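PDB 2WNH: 3-phytase, which probably removes phosphate groups from phytate (inositol hexakisphosphate) by hydrolysis, starting at the 3-position, as a member of the histidine acid phosphatase family. Local coordinates for residues N268-G273 and L321-W326; V274-S279 and C379-A384; R334-Y339 and T386-R391; M296-M301 and G313-G318; D110-G115 and V282-L287. The protein carries 3 engineered substitutions. All coordinates share one frame; numbering follows the deposited sequence.

Contact 1. Residues N268-G273 and L321-W326; sequences NAMLDG and LVLERW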
# COMPACT_ATOMS: atom_id res chain seq x y z
N ASN B 268 -24.84 14.91 30.03
CA ASN B 268 -24.78 13.86 31.05
C ASN B 268 -24.25 12.52 30.51
O ASN B 268 -23.41 11.85 31.18
CB ASN B 268 -26.15 13.66 31.69
CG ASN B 268 -26.09 12.73 32.87
OD1 ASN B 268 -25.35 12.98 33.84
ND2 ASN B 268 -26.83 11.65 32.79
N ALA B 269 -24.76 12.12 29.34
CA ALA B 269 -24.35 10.89 28.65
C ALA B 269 -22.86 10.92 28.30
O ALA B 269 -22.14 9.90 28.43
CB ALA B 269 -25.19 10.65 27.41
N MET B 270 -22.40 12.09 27.86
CA MET B 270 -20.99 12.28 27.48
C MET B 270 -20.05 12.23 28.67
O MET B 270 -19.00 11.58 28.59
CB MET B 270 -20.82 13.61 26.70
CG MET B 270 -21.39 13.57 25.29
SD MET B 270 -21.38 15.22 24.56
CE MET B 270 -19.63 15.53 24.34
N LEU B 271 -20.40 12.91 29.77
CA LEU B 271 -19.57 12.86 30.99
C LEU B 271 -19.52 11.45 31.61
O LEU B 271 -18.45 10.98 32.02
CB LEU B 271 -20.05 13.87 32.04
CG LEU B 271 -19.96 15.35 31.63
CD1 LEU B 271 -20.68 16.16 32.68
CD2 LEU B 271 -18.48 15.76 31.49
N ASP B 272 -20.66 10.77 31.66
CA ASP B 272 -20.72 9.38 32.10
C ASP B 272 -19.91 8.50 31.14
O ASP B 272 -19.23 7.56 31.58
CB ASP B 272 -22.17 8.90 32.15
CG ASP B 272 -22.87 9.33 33.42
OD1 ASP B 272 -22.20 9.87 34.34
OD2 ASP B 272 -24.10 9.12 33.52
N GLY B 273 -19.95 8.83 29.85
CA GLY B 273 -19.22 8.02 28.87
C GLY B 273 -17.70 8.10 28.98
O GLY B 273 -17.00 7.19 28.54
N LEU B 321 -16.66 18.32 19.32
CA LEU B 321 -16.31 18.54 20.71
C LEU B 321 -15.79 17.20 21.23
O LEU B 321 -16.43 16.15 21.05
CB LEU B 321 -17.59 18.94 21.47
CG LEU B 321 -17.46 19.38 22.91
CD1 LEU B 321 -16.49 20.55 23.06
CD2 LEU B 321 -18.87 19.79 23.37
N VAL B 322 -14.62 17.22 21.87
CA VAL B 322 -13.99 15.99 22.33
C VAL B 322 -13.69 16.03 23.81
O VAL B 322 -13.12 17.02 24.30
CB VAL B 322 -12.69 15.67 21.55
CG1 VAL B 322 -12.06 14.36 22.09
CG2 VAL B 322 -12.94 15.57 20.04
N LEU B 323 -13.99 14.93 24.51
CA LEU B 323 -13.48 14.69 25.86
C LEU B 323 -12.53 13.48 25.81
O LEU B 323 -12.90 12.44 25.27
CB LEU B 323 -14.62 14.33 26.81
CG LEU B 323 -15.85 15.23 26.81
CD1 LEU B 323 -16.93 14.63 27.74
CD2 LEU B 323 -15.49 16.65 27.21
N GLU B 324 -11.35 13.64 26.38
CA GLU B 324 -10.37 12.55 26.48
C GLU B 324 -9.98 12.28 27.93
O GLU B 324 -9.58 13.20 28.64
CB GLU B 324 -9.09 12.91 25.71
CG GLU B 324 -9.24 12.87 24.17
CD GLU B 324 -8.02 13.45 23.42
OE1 GLU B 324 -7.08 13.99 24.07
OE2 GLU B 324 -8.01 13.40 22.17
N ARG B 325 -10.05 11.02 28.35
CA ARG B 325 -9.49 10.62 29.66
C ARG B 325 -8.07 10.12 29.48
O ARG B 325 -7.84 9.18 28.71
CB ARG B 325 -10.34 9.52 30.32
CG ARG B 325 -9.91 9.29 31.79
CD ARG B 325 -10.78 8.26 32.45
NE ARG B 325 -10.40 6.89 32.12
CZ ARG B 325 -11.18 6.02 31.48
NH1 ARG B 325 -12.38 6.38 31.03
NH2 ARG B 325 -10.74 4.78 31.27
N TRP B 326 -7.15 10.77 30.18
CA TRP B 326 -5.73 10.46 30.19
C TRP B 326 -5.30 9.98 31.56
O TRP B 326 -5.91 10.30 32.57
CB TRP B 326 -4.92 11.70 29.85
CG TRP B 326 -5.02 12.11 28.39
CD1 TRP B 326 -6.01 12.88 27.80
CD2 TRP B 326 -4.09 11.79 27.34
NE1 TRP B 326 -5.74 13.04 26.47
CE2 TRP B 326 -4.58 12.39 26.15
CE3 TRP B 326 -2.90 11.05 27.29
CZ2 TRP B 326 -3.91 12.27 24.92
CZ3 TRP B 326 -2.23 10.93 26.06
CH2 TRP B 326 -2.73 11.55 24.89
O HOH W 1 -14.81 4.93 29.79
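Leu323 and Met270 meet where helix 256-274 lies on strand 320-328. The two short segments run roughly the same way, with axes 9.5 Å apart and 25° between their directions. The tight part is built round one methyl. Leu323 CD1 lies 3.8 Å from Met270 O, and Met270 CB touches the same CD1 from 4.2 Å. Leu271 leaves the helix pointing away from the strand, but its end turns back and brings CD2 to 4.2 Å from Leu323 CD1. The Met270 chain bends at chi3 (69°), which swings its CE methyl toward the strand, 4.4 Å from Leu321 CD2. Leu22 and Met301 add to this apolar cluster. The other end is looser and polar. A water sits in the guanidinium plane of Arg325, 3.1 Å from NH1, and reaches Gly273 O by a weak bond of 3.4 Å. Gly273 O also accepts from Lys18 NZ, and Arg325 NE pairs with Glu17. Between these two segments the direct contacts are apolar and undirected; polar links gather at the helix end. The positive groups near that C-terminal end probably suit the partial negative charge there.

Contact 2. Residues V274-S279 and C379-A384; sequences VKPEAS and CPFQAA. Engineered in segment 274-279: Ser279 (natural residue Asn).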
# COMPACT_ATOMS: atom_id res chain seq x y z
N VAL B 274 -17.16 9.19 29.53
CA VAL B 274 -15.71 9.39 29.64
C VAL B 274 -15.16 8.89 30.98
O VAL B 274 -13.96 8.80 31.19
CB VAL B 274 -15.29 10.88 29.36
CG1 VAL B 274 -15.55 11.77 30.61
CG2 VAL B 274 -13.83 10.95 28.89
N LYS B 275 -16.08 8.58 31.89
CA LYS B 275 -15.73 7.98 33.16
C LYS B 275 -15.37 6.52 32.98
O LYS B 275 -15.88 5.85 32.07
CB LYS B 275 -16.87 8.12 34.14
CG LYS B 275 -17.02 9.51 34.69
CD LYS B 275 -18.20 9.57 35.61
CE LYS B 275 -18.54 11.00 35.93
NZ LYS B 275 -20.01 11.18 36.01
N PRO B 276 -14.49 6.00 33.85
CA PRO B 276 -14.28 4.57 33.79
C PRO B 276 -15.61 3.85 34.08
O PRO B 276 -16.54 4.44 34.62
CB PRO B 276 -13.24 4.32 34.89
CG PRO B 276 -12.52 5.63 35.02
CD PRO B 276 -13.63 6.63 34.87
N GLU B 277 -15.70 2.61 33.66
CA GLU B 277 -16.87 1.77 33.93
C GLU B 277 -18.09 2.14 33.05
O GLU B 277 -19.19 1.66 33.29
CB GLU B 277 -17.21 1.69 35.44
CG GLU B 277 -16.02 1.84 36.46
CD GLU B 277 -14.76 0.96 36.18
OE1 GLU B 277 -14.73 0.13 35.23
OE2 GLU B 277 -13.77 1.11 36.94
N ALA B 278 -17.87 2.97 32.03
CA ALA B 278 -18.91 3.31 31.06
C ALA B 278 -19.36 2.09 30.27
O ALA B 278 -18.56 1.19 30.00
CB ALA B 278 -18.41 4.36 30.11
N SER B 279 -20.64 2.07 29.89
CA SER B 279 -21.14 1.14 28.88
C SER B 279 -21.55 1.96 27.65
O SER B 279 -22.27 2.97 27.79
CB SER B 279 -22.34 0.34 29.40
OG SER B 279 -22.94 -0.39 28.33
N CYS B 379 -6.56 18.23 32.81
CA CYS B 379 -7.23 18.76 34.00
C CYS B 379 -7.56 17.62 34.98
O CYS B 379 -8.12 16.60 34.57
CB CYS B 379 -8.52 19.46 33.55
SG CYS B 379 -8.19 20.82 32.38
N PRO B 380 -7.21 17.78 36.27
CA PRO B 380 -7.58 16.72 37.22
C PRO B 380 -9.01 16.24 37.00
O PRO B 380 -9.95 17.04 36.97
CB PRO B 380 -7.37 17.39 38.59
CG PRO B 380 -6.21 18.29 38.32
CD PRO B 380 -6.48 18.87 36.95
N PHE B 381 -9.16 14.93 36.87
CA PHE B 381 -10.37 14.34 36.28
C PHE B 381 -11.66 14.68 37.04
O PHE B 381 -12.60 15.20 36.43
CB PHE B 381 -10.21 12.81 36.13
CG PHE B 381 -11.37 12.16 35.43
CD1 PHE B 381 -11.40 12.08 34.03
CD2 PHE B 381 -12.43 11.60 36.15
CE1 PHE B 381 -12.48 11.47 33.36
CE2 PHE B 381 -13.51 10.98 35.50
CZ PHE B 381 -13.54 10.93 34.10
N GLN B 382 -11.73 14.39 38.35
CA GLN B 382 -12.99 14.61 39.09
C GLN B 382 -13.43 16.08 39.14
O GLN B 382 -14.61 16.40 38.94
CB GLN B 382 -12.93 14.04 40.51
CG GLN B 382 -14.31 14.02 41.19
CD GLN B 382 -15.40 13.45 40.27
OE1 GLN B 382 -15.29 12.30 39.81
NE2 GLN B 382 -16.43 14.26 39.98
N ALA B 383 -12.48 16.96 39.43
CA ALA B 383 -12.74 18.40 39.44
C ALA B 383 -13.22 18.91 38.08
O ALA B 383 -14.00 19.86 38.02
CB ALA B 383 -11.49 19.16 39.88
N ALA B 384 -12.71 18.32 36.99
CA ALA B 384 -13.12 18.74 35.65
C ALA B 384 -14.55 18.30 35.38
O ALA B 384 -15.39 19.10 34.91
CB ALA B 384 -12.16 18.16 34.61
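Val274 O meets two groups at once. It accepts a hydrogen bond from Arg325 NH1, and it lies obliquely against the Phe381 ring, 3.6 Å from CZ. Phe381 is the one residue of 379-384 that carries the contact. Its CG is anti to the backbone N (chi1 -175°), which sends the ring out from the first turn of helix 381-388 to the loop after helix 256-274. Three consecutive residues receive the end of this ring. Val274 runs antiparallel alongside Phe381 and sets CG1 4.1 Å from CZ. The Lys275 side chain lies roughly perpendicular to that of Phe381. Its CG lies in the ring plane at the edge, 3.8 Å from Phe381 CZ, and Lys275 CA is equally near that atom. Pro276 CD adds a looser touch, 4.4 Å from Phe381 CZ. The charged end of Lys275 runs on to a salt bridge with Asp272, so the aromatic ring meets its aliphatic part. Lys275 also starts a type II turn that ends at Ala278, closed by a weak bond. On the other side, Pro380 is the N-cap residue of helix 381-388, and Cys379 is joined to Cys370 by a disulfide. Phe381 also touches the side chains of Arg325 and Arg334. The ring therefore packs against Val274, Pro276 and the aliphatic parts of Lys275, Arg325 and Arg334, at a partly buried margin. Arg325 NH1 satisfies Val274 O, and the Phe381 ring beside it probably shields that bond from solvent.

Contact 3. Residues R334-Y339 and T386-R391; sequences RYLRVY and TALGQR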
# COMPACT_ATOMS: atom_id res chain seq x y z
N ARG B 334 -5.80 10.17 37.07
CA ARG B 334 -6.55 10.46 35.85
C ARG B 334 -6.83 11.95 35.66
O ARG B 334 -7.00 12.72 36.63
CB ARG B 334 -7.83 9.64 35.81
CG ARG B 334 -7.54 8.17 35.55
CD ARG B 334 -8.73 7.31 35.82
NE ARG B 334 -8.61 6.06 35.08
CZ ARG B 334 -9.12 4.89 35.49
NH1 ARG B 334 -9.74 4.80 36.67
NH2 ARG B 334 -8.99 3.81 34.72
N TYR B 335 -6.85 12.33 34.38
CA TYR B 335 -7.03 13.70 33.93
C TYR B 335 -8.01 13.72 32.77
O TYR B 335 -8.21 12.72 32.11
CB TYR B 335 -5.70 14.26 33.44
CG TYR B 335 -4.73 14.53 34.55
CD1 TYR B 335 -3.99 13.48 35.13
CD2 TYR B 335 -4.54 15.83 35.05
CE1 TYR B 335 -3.09 13.72 36.17
CE2 TYR B 335 -3.64 16.08 36.08
CZ TYR B 335 -2.93 15.02 36.64
OH TYR B 335 -2.04 15.23 37.66
N LEU B 336 -8.61 14.88 32.53
CA LEU B 336 -9.50 15.08 31.41
C LEU B 336 -8.93 16.17 30.51
O LEU B 336 -8.38 17.15 31.00
CB LEU B 336 -10.89 15.47 31.94
CG LEU B 336 -12.02 15.55 30.92
CD1 LEU B 336 -12.36 14.16 30.42
CD2 LEU B 336 -13.25 16.24 31.53
N ARG B 337 -9.03 15.96 29.20
CA ARG B 337 -8.75 16.99 28.20
C ARG B 337 -10.05 17.25 27.45
O ARG B 337 -10.78 16.31 27.10
CB ARG B 337 -7.67 16.50 27.24
CG ARG B 337 -7.35 17.46 26.13
CD ARG B 337 -6.16 16.99 25.35
NE ARG B 337 -5.86 17.92 24.28
CZ ARG B 337 -5.68 17.57 23.01
NH1 ARG B 337 -5.78 16.29 22.65
NH2 ARG B 337 -5.39 18.50 22.12
N VAL B 338 -10.36 18.53 27.20
CA VAL B 338 -11.63 18.91 26.60
C VAL B 338 -11.32 19.92 25.51
O VAL B 338 -10.63 20.92 25.77
CB VAL B 338 -12.56 19.57 27.66
CG1 VAL B 338 -13.86 19.99 27.01
CG2 VAL B 338 -12.82 18.61 28.79
N TYR B 339 -11.77 19.67 24.28
CA TYR B 339 -11.46 20.64 23.22
C TYR B 339 -12.49 20.65 22.11
O TYR B 339 -13.31 19.72 22.00
CB TYR B 339 -10.05 20.42 22.65
CG TYR B 339 -9.78 19.07 22.06
CD1 TYR B 339 -9.33 18.03 22.87
CD2 TYR B 339 -9.94 18.83 20.70
CE1 TYR B 339 -9.06 16.78 22.33
CE2 TYR B 339 -9.66 17.57 20.14
CZ TYR B 339 -9.23 16.56 20.98
OH TYR B 339 -8.92 15.30 20.50
N THR B 386 -16.88 17.70 37.60
CA THR B 386 -17.75 18.51 38.46
C THR B 386 -17.99 19.89 37.88
O THR B 386 -19.14 20.35 37.83
CB THR B 386 -17.16 18.64 39.87
OG1 THR B 386 -17.09 17.33 40.46
CG2 THR B 386 -18.05 19.54 40.76
N ALA B 387 -16.93 20.55 37.44
CA ALA B 387 -17.05 21.87 36.85
C ALA B 387 -17.88 21.86 35.56
O ALA B 387 -18.75 22.71 35.36
CB ALA B 387 -15.68 22.50 36.61
N LEU B 388 -17.63 20.87 34.70
CA LEU B 388 -18.34 20.80 33.42
C LEU B 388 -19.82 20.47 33.58
O LEU B 388 -20.64 20.81 32.70
CB LEU B 388 -17.68 19.77 32.50
CG LEU B 388 -16.30 20.20 31.97
CD1 LEU B 388 -15.57 18.96 31.40
CD2 LEU B 388 -16.36 21.31 30.93
N GLY B 389 -20.16 19.80 34.68
CA GLY B 389 -21.53 19.34 34.91
C GLY B 389 -22.41 20.25 35.76
O GLY B 389 -23.57 19.92 35.97
N GLN B 390 -21.87 21.39 36.20
CA GLN B 390 -22.57 22.28 37.17
C GLN B 390 -23.95 22.75 36.72
O GLN B 390 -24.81 23.00 37.56
CB GLN B 390 -21.79 23.56 37.37
CG GLN B 390 -20.50 23.47 38.08
CD GLN B 390 -19.80 24.82 38.03
OE1 GLN B 390 -20.18 25.75 38.75
NE2 GLN B 390 -18.79 24.95 37.15
N ARG B 391 -24.11 22.96 35.41
CA ARG B 391 -25.31 23.58 34.87
C ARG B 391 -26.31 22.55 34.39
O ARG B 391 -27.36 22.92 33.90
CB ARG B 391 -24.97 24.52 33.70
CG ARG B 391 -24.22 25.79 34.08
CD ARG B 391 -23.74 26.55 32.84
NE ARG B 391 -23.59 27.97 33.14
CZ ARG B 391 -23.42 28.93 32.22
NH1 ARG B 391 -23.34 28.64 30.92
NH2 ARG B 391 -23.31 30.20 32.61
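The backbones of strand 334-339 and the end of helix 381-388 come nearest at Val338 and Leu388, whose CA atoms are 9.8 Å apart, so side chains alone bridge the gap. One methyl, Leu388 CD1, makes both contacts. Leu336 and Leu388 meet end on, tip to tip, with Leu336 CD2 3.6 Å from Leu388 CD1. A chi1 of -172° in Leu336 extends the chain and carries its methyls out to the helix. Val338 lies two residues further along the same strand face. It passes alongside Leu388, pointing the other way, and places CG2 3.8 Å from Leu388 CD1. Further along, Gln390 NE2 folds back to a lone pair of Ala387 O at 2.9 Å, with an N-H...O angle of 157°. This ties Gln390 to the backbone of Ala387. On the other face of the strand Arg337 sets its guanidinium over Tyr339, with Tyr339 CE1 3.3 Å above the guanidinium plane and offset toward the rim. Arg337 is paired there with Glu324 and Glu364. Strand 334-342 has strand 320-328 on one side and strands 361-364 and 376-380 on the other. Helix 381-388 covers one face of it through Leu388, Ala384 and Ile385. Met301 of helix 291-301 and Trp365 also border this apolar patch.

Contact 4. Residues M296-M301 and G313-G318; sequences MVRTLM and GNIPPG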
# COMPACT_ATOMS: atom_id res chain seq x y z
N MET B 296 -25.75 23.54 22.60
CA MET B 296 -26.35 23.37 23.93
C MET B 296 -25.36 22.77 24.92
O MET B 296 -25.22 23.23 26.06
CB MET B 296 -27.63 22.58 23.84
CG MET B 296 -28.74 23.39 23.18
SD MET B 296 -30.28 22.47 23.02
CE MET B 296 -29.82 21.03 22.09
N VAL B 297 -24.66 21.72 24.48
CA VAL B 297 -23.64 21.11 25.32
C VAL B 297 -22.53 22.08 25.76
O VAL B 297 -22.20 22.14 26.95
CB VAL B 297 -23.06 19.85 24.65
CG1 VAL B 297 -21.90 19.30 25.48
CG2 VAL B 297 -24.17 18.80 24.52
N ARG B 298 -21.95 22.84 24.83
CA ARG B 298 -20.89 23.77 25.20
C ARG B 298 -21.42 24.87 26.11
O ARG B 298 -20.71 25.36 26.97
CB ARG B 298 -20.13 24.35 23.98
CG ARG B 298 -20.97 25.12 22.97
CD ARG B 298 -20.99 26.65 23.20
NE ARG B 298 -21.87 27.28 22.21
CZ ARG B 298 -21.50 27.55 20.95
NH1 ARG B 298 -20.27 27.25 20.56
NH2 ARG B 298 -22.36 28.12 20.09
N THR B 299 -22.68 25.28 25.91
CA THR B 299 -23.28 26.25 26.85
C THR B 299 -23.33 25.71 28.28
O THR B 299 -22.93 26.40 29.23
CB THR B 299 -24.64 26.77 26.33
OG1 THR B 299 -24.36 27.65 25.23
CG2 THR B 299 -25.39 27.56 27.41
N LEU B 300 -23.79 24.47 28.44
CA LEU B 300 -23.84 23.83 29.76
C LEU B 300 -22.44 23.66 30.35
O LEU B 300 -22.24 23.79 31.57
CB LEU B 300 -24.60 22.49 29.70
CG LEU B 300 -26.09 22.58 29.33
CD1 LEU B 300 -26.65 21.19 29.26
CD2 LEU B 300 -26.84 23.43 30.35
N MET B 301 -21.46 23.40 29.49
CA MET B 301 -20.04 23.32 29.90
C MET B 301 -19.46 24.67 30.27
O MET B 301 -18.37 24.73 30.86
CB MET B 301 -19.18 22.69 28.80
CG MET B 301 -19.51 21.24 28.48
SD MET B 301 -18.74 20.73 26.91
CE MET B 301 -17.19 20.07 27.50
N GLY B 313 -17.75 30.99 18.96
CA GLY B 313 -18.64 29.85 19.11
C GLY B 313 -19.09 29.13 17.87
O GLY B 313 -19.89 28.18 17.98
N ASN B 314 -18.61 29.56 16.70
CA ASN B 314 -19.03 28.97 15.42
C ASN B 314 -18.75 27.46 15.41
O ASN B 314 -17.71 27.02 15.92
CB ASN B 314 -18.31 29.64 14.24
CG ASN B 314 -18.82 29.15 12.91
OD1 ASN B 314 -18.39 28.11 12.40
ND2 ASN B 314 -19.74 29.91 12.33
N ILE B 315 -19.71 26.70 14.89
CA ILE B 315 -19.60 25.24 14.78
C ILE B 315 -19.62 24.81 13.28
O ILE B 315 -20.70 24.65 12.69
CB ILE B 315 -20.77 24.55 15.59
CG1 ILE B 315 -20.79 25.00 17.05
CG2 ILE B 315 -20.70 23.00 15.48
CD1 ILE B 315 -22.22 24.97 17.67
N PRO B 316 -18.44 24.68 12.65
CA PRO B 316 -18.35 24.30 11.24
C PRO B 316 -18.80 22.88 10.93
O PRO B 316 -18.84 22.01 11.82
CB PRO B 316 -16.84 24.45 10.94
CG PRO B 316 -16.35 25.46 11.96
CD PRO B 316 -17.11 25.01 13.20
N PRO B 317 -19.15 22.61 9.67
CA PRO B 317 -19.50 21.23 9.31
C PRO B 317 -18.35 20.26 9.59
O PRO B 317 -17.17 20.60 9.34
CB PRO B 317 -19.76 21.32 7.80
CG PRO B 317 -19.06 22.60 7.37
CD PRO B 317 -19.26 23.53 8.53
N GLY B 318 -18.69 19.09 10.12
CA GLY B 318 -17.72 18.07 10.49
C GLY B 318 -16.81 18.45 11.65
O GLY B 318 -15.83 17.76 11.92
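Arg298 NH1 donates to Gly313 O over 2.8 Å, with an N-H...O angle of 162°. The bond uses a carbonyl lone pair, and the oxygen lies close to the guanidinium plane. A second, weak bond runs from Arg298 NH2 to the same Gly313 O at 3.2 Å. One backbone oxygen is thus shared by both terminal nitrogens. NH2 also forms a salt bridge with Asp254, whose other oxygen bonds Thr299 OG1. Together these partners would fix the rotation of the guanidinium and balance its charge. CG of Arg298 stands between the backbone N and the carbonyl carbon (chi1 59°), and a bend at chi2 turns the chain toward Gly313. Gly313 has a positive phi and no side chain, and the guanidinium comes close to it: Arg298 NH1 is 3.4 Å from Gly313 CA. Further out, Ile315 comes from the opposite direction, with CD1 4.0 Å from Arg298 NH2. Trp305 also lies against Arg298, and it bonds Gly313 through the backbone. The contact ties helix 291-301 to the loop that leads into strand 320-328. That loop is held in turn by Arg24 and His25, which belong to the RHGxRxP signature of the family. Behind the helix, Val297 and Leu300 pack on helix 256-274, while Met301 lies on strands 320-328 and 334-342.

Contact 5. Residues D110-G115 and V282-L287; sequences DGAFPG and VRWLLL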
# COMPACT_ATOMS: atom_id res chain seq x y z
N ASP B 110 -15.11 5.30 7.83
CA ASP B 110 -14.56 5.05 6.48
C ASP B 110 -13.11 5.59 6.39
O ASP B 110 -12.21 4.90 5.92
CB ASP B 110 -15.47 5.76 5.45
CG ASP B 110 -15.39 5.16 4.03
OD1 ASP B 110 -14.64 4.20 3.75
OD2 ASP B 110 -16.13 5.68 3.17
N GLY B 111 -12.89 6.80 6.90
CA GLY B 111 -11.57 7.41 6.94
C GLY B 111 -10.67 6.81 8.01
O GLY B 111 -9.49 6.49 7.77
N ALA B 112 -11.22 6.67 9.21
CA ALA B 112 -10.41 6.24 10.38
C ALA B 112 -9.93 4.81 10.26
O ALA B 112 -8.86 4.50 10.77
CB ALA B 112 -11.17 6.45 11.70
N PHE B 113 -10.72 3.94 9.60
CA PHE B 113 -10.40 2.51 9.48
C PHE B 113 -10.52 2.09 8.03
O PHE B 113 -11.53 1.49 7.63
CB PHE B 113 -11.37 1.72 10.37
CG PHE B 113 -11.39 2.19 11.81
CD1 PHE B 113 -10.33 1.88 12.67
CD2 PHE B 113 -12.44 2.96 12.29
CE1 PHE B 113 -10.33 2.32 14.01
CE2 PHE B 113 -12.47 3.43 13.61
CZ PHE B 113 -11.43 3.10 14.48
N PRO B 114 -9.53 2.46 7.20
CA PRO B 114 -9.65 2.28 5.74
C PRO B 114 -10.01 0.85 5.32
O PRO B 114 -9.32 -0.10 5.68
CB PRO B 114 -8.27 2.69 5.22
CG PRO B 114 -7.79 3.72 6.27
CD PRO B 114 -8.26 3.10 7.58
N GLY B 115 -11.11 0.71 4.57
CA GLY B 115 -11.55 -0.56 4.00
C GLY B 115 -12.05 -1.59 5.00
O GLY B 115 -12.24 -2.75 4.65
N VAL B 282 -15.72 0.75 25.39
CA VAL B 282 -15.04 0.99 24.11
C VAL B 282 -13.91 2.03 24.28
O VAL B 282 -13.93 2.81 25.23
CB VAL B 282 -16.03 1.46 22.99
CG1 VAL B 282 -16.99 0.33 22.62
CG2 VAL B 282 -16.76 2.73 23.41
N ARG B 283 -12.94 2.04 23.37
CA ARG B 283 -11.87 3.05 23.41
C ARG B 283 -12.33 4.43 22.95
O ARG B 283 -11.79 5.44 23.38
CB ARG B 283 -10.68 2.60 22.55
CG ARG B 283 -10.01 1.29 23.04
CD ARG B 283 -9.36 1.49 24.42
NE ARG B 283 -8.87 0.24 25.04
CZ ARG B 283 -7.62 -0.23 24.97
NH1 ARG B 283 -6.67 0.39 24.27
NH2 ARG B 283 -7.31 -1.35 25.62
N TRP B 284 -13.30 4.44 22.03
CA TRP B 284 -13.78 5.66 21.37
C TRP B 284 -15.30 5.60 21.21
O TRP B 284 -15.81 4.70 20.53
CB TRP B 284 -13.03 5.78 20.03
CG TRP B 284 -13.28 6.94 19.15
CD1 TRP B 284 -14.00 8.09 19.42
CD2 TRP B 284 -12.77 7.08 17.82
NE1 TRP B 284 -13.98 8.92 18.29
CE2 TRP B 284 -13.23 8.32 17.31
CE3 TRP B 284 -11.96 6.26 17.01
CZ2 TRP B 284 -12.91 8.77 16.01
CZ3 TRP B 284 -11.63 6.71 15.71
CH2 TRP B 284 -12.12 7.95 15.23
N LEU B 285 -16.01 6.53 21.87
CA LEU B 285 -17.46 6.67 21.71
C LEU B 285 -17.62 7.86 20.80
O LEU B 285 -17.12 8.94 21.09
CB LEU B 285 -18.13 6.97 23.06
CG LEU B 285 -19.66 7.18 23.05
CD1 LEU B 285 -20.37 5.92 22.57
CD2 LEU B 285 -20.13 7.60 24.48
N LEU B 286 -18.27 7.62 19.68
CA LEU B 286 -18.43 8.65 18.66
C LEU B 286 -19.93 8.87 18.43
O LEU B 286 -20.67 7.95 18.02
CB LEU B 286 -17.71 8.22 17.36
CG LEU B 286 -17.97 9.09 16.13
CD1 LEU B 286 -17.53 10.53 16.41
CD2 LEU B 286 -17.24 8.56 14.88
N LEU B 287 -20.36 10.10 18.72
CA LEU B 287 -21.74 10.55 18.58
C LEU B 287 -21.79 11.58 17.46
O LEU B 287 -20.99 12.50 17.41
CB LEU B 287 -22.21 11.21 19.88
CG LEU B 287 -21.99 10.43 21.18
CD1 LEU B 287 -22.50 11.27 22.36
CD2 LEU B 287 -22.70 9.08 21.13
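With chi1 at -178°, Trp284 stretches its indole away from the strand backbone to Ala112 and Phe113. A chi1 of -54° in Phe113 swings the end of its ring toward the indole, although its CB does not point there. The two side chains then overlap alongside, heading in opposing senses. Phe113 CZ lies 3.8 Å from Trp284 CZ3, and Phe113 CE2 is 4.0 Å from that same carbon. Ala112 joins them. Its CB lies at the edge of the indole, near the ring plane, 4.0 Å from Trp284 CH2. The same methyl sits over one face of the Phe113 ring, 3.7 Å above its plane and toward the rim. All three groups are buried. At its far side the indole is held by Trp284 NE1, which bonds Glu21 and so probably fixes its rotation. Ile91 touches both Phe113 and Trp284. The segment 110-115 also faces outward, since Asp110 bonds His59 and Asn221 of a second subunit. Trp284 stands on strand 284-289, which pairs in parallel with strands 14-24 and 91-95. The contact lays the end of helix 99-112 on this sheet, as expected for the alpha/beta domain of the histidine phosphatase superfamily.

Overall arrangement
Contact 5 opens first and closes its long loop at 282-287, bringing helix 99-112 to strand 284-289. Contacts 1 and 2 open within that loop, so both cross it. Contact 4 opens and closes next, within their spans, and joins helix 291-301 to the loop before strand 320-328. Contact 1 then closes, setting helix 256-274 on the sheet. Contact 3 opens at strand 334-342, contact 2 closes at 379-384, and contact 3 closes last at 386-391. Contact 2 thus crosses contacts 1 and 3, and these two bring helix 381-388 to the loop after helix 256-274 and to the sheet. Contact 4 touches contact 1 through Val297 and Met301, and contact 3 through Met301 and the Arg391-Thr299 bond.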